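Local coordinates for protein membrane-anchored mycosin mycp1 (Mycobacterium thermoresistibile, PDB 4HVL) that acts as a subtilisin-like serine protease, the mycosin of the ESX-1 type VII secretion system, and binds zinc ions, at residues V28-T33 with C98-T103. Residues are numbered along the deposited sequence; the frame is centred on the assembly and turned at random.
Sequences VCAAPT and CDAHGT. With ZN (zinc ion), chain G.
The methyl of Ala100 lies over one face of the Pro32 ring, toward its N-CD bond, with CB 3.6 Å from CD, while the CB of Ala30 approaches the same methyl to 4.3 Å. This small apolar patch and a disulfide at the other end of the contact fasten the N-terminal segment 28-33 to the subtilisin fold, just before the helix 102-110 that starts after the predicted catalytic histidine, His101. Leu299 of strand 295-300 touches both Pro32 and Ala100, continuing the apolar contact beyond the two segments.

In the disulfide, Cys29 and Cys98 are joined SG to SG at 2.1 Å, with a near-perpendicular, left-handed bridge torsion of -91°. The SG of Cys98 stands anti to its backbone N (chi1 -157°), which carries the sulfur across to Cys29. Beside the bridge, Ala30 N donates to Cys98 O at 3.0 Å, approaching from above the carbonyl plane.

Asp99 turns its CB away from segment 28-33, and its carboxylate accepts hydrogen bonds at both oxygens, involving Ser135 OG and Ala136 N. His101, the N-cap residue, likewise faces away; its ND1 is hydrogen-bonded to Asp70 OD1, as expected of a charge-relay pair, and its ring thereby presents NE2 to a zinc ion shared with Ser312, the NE2-zinc distance being 2.1 Å.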
# COMPACT_ATOMS: atom_id res chain seq x y z
N VAL A 28 -21.40 -5.07 10.98
CA VAL A 28 -20.71 -4.61 12.18
C VAL A 28 -19.19 -4.70 11.97
O VAL A 28 -18.70 -5.56 11.26
CB VAL A 28 -21.14 -5.40 13.44
CG1 VAL A 28 -20.34 -4.99 14.67
CG2 VAL A 28 -22.63 -5.21 13.69
N CYS A 29 -18.47 -3.77 12.57
CA CYS A 29 -17.04 -3.65 12.31
C CYS A 29 -16.26 -4.81 12.92
O CYS A 29 -16.57 -5.28 14.00
CB CYS A 29 -16.53 -2.32 12.86
SG CYS A 29 -17.31 -0.90 12.04
N ALA A 30 -15.25 -5.25 12.19
CA ALA A 30 -14.30 -6.24 12.69
C ALA A 30 -13.29 -5.59 13.62
O ALA A 30 -13.15 -4.36 13.63
CB ALA A 30 -13.59 -6.91 11.53
N ALA A 31 -12.61 -6.42 14.40
CA ALA A 31 -11.45 -6.00 15.20
C ALA A 31 -10.37 -7.06 15.06
O ALA A 31 -10.69 -8.24 14.89
CB ALA A 31 -11.84 -5.83 16.64
N PRO A 32 -9.10 -6.66 15.10
CA PRO A 32 -8.04 -7.64 15.02
C PRO A 32 -7.91 -8.38 16.34
O PRO A 32 -8.45 -7.93 17.37
CB PRO A 32 -6.80 -6.77 14.80
CG PRO A 32 -7.11 -5.53 15.53
CD PRO A 32 -8.57 -5.29 15.26
N THR A 33 -7.14 -9.46 16.31
CA THR A 33 -6.98 -10.29 17.48
C THR A 33 -5.58 -10.95 17.52
O THR A 33 -4.64 -10.46 16.88
CB THR A 33 -8.19 -11.28 17.62
OG1 THR A 33 -8.09 -12.00 18.84
CG2 THR A 33 -8.32 -12.28 16.44
N CYS A 98 -13.30 -0.02 10.10
CA CYS A 98 -14.32 -1.05 10.28
C CYS A 98 -13.79 -2.43 9.82
O CYS A 98 -14.49 -3.42 9.96
CB CYS A 98 -15.59 -0.64 9.50
SG CYS A 98 -17.15 -1.37 10.05
N ASP A 99 -12.55 -2.49 9.35
CA ASP A 99 -12.03 -3.68 8.68
C ASP A 99 -10.83 -4.31 9.37
O ASP A 99 -10.24 -5.23 8.84
CB ASP A 99 -11.62 -3.33 7.24
CG ASP A 99 -12.80 -2.91 6.39
OD1 ASP A 99 -13.50 -1.94 6.73
OD2 ASP A 99 -13.04 -3.59 5.38
N ALA A 100 -10.39 -3.77 10.49
CA ALA A 100 -9.19 -4.27 11.15
C ALA A 100 -8.07 -4.39 10.15
O ALA A 100 -7.43 -5.43 10.05
CB ALA A 100 -9.48 -5.62 11.80
N HIS A 101 -7.82 -3.32 9.39
CA HIS A 101 -6.84 -3.37 8.36
C HIS A 101 -6.00 -2.08 8.38
O HIS A 101 -4.80 -2.13 8.71
CB HIS A 101 -7.52 -3.63 7.00
CG HIS A 101 -6.56 -3.92 5.89
ND1 HIS A 101 -5.96 -2.93 5.16
CD2 HIS A 101 -6.06 -5.09 5.42
CE1 HIS A 101 -5.15 -3.47 4.26
NE2 HIS A 101 -5.18 -4.78 4.40
N GLY A 102 -6.61 -0.95 8.07
CA GLY A 102 -5.89 0.32 7.99
C GLY A 102 -5.16 0.70 9.27
O GLY A 102 -4.06 1.26 9.24
N THR A 103 -5.76 0.37 10.40
CA THR A 103 -5.12 0.62 11.69
C THR A 103 -3.79 -0.13 11.73
O THR A 103 -2.77 0.39 12.19
CB THR A 103 -6.03 0.16 12.84
OG1 THR A 103 -7.28 0.87 12.76
CG2 THR A 103 -5.37 0.45 14.17
ZN ZN G . -4.22 -6.03 2.95
O HOH W 1 -5.79 -7.42 2.50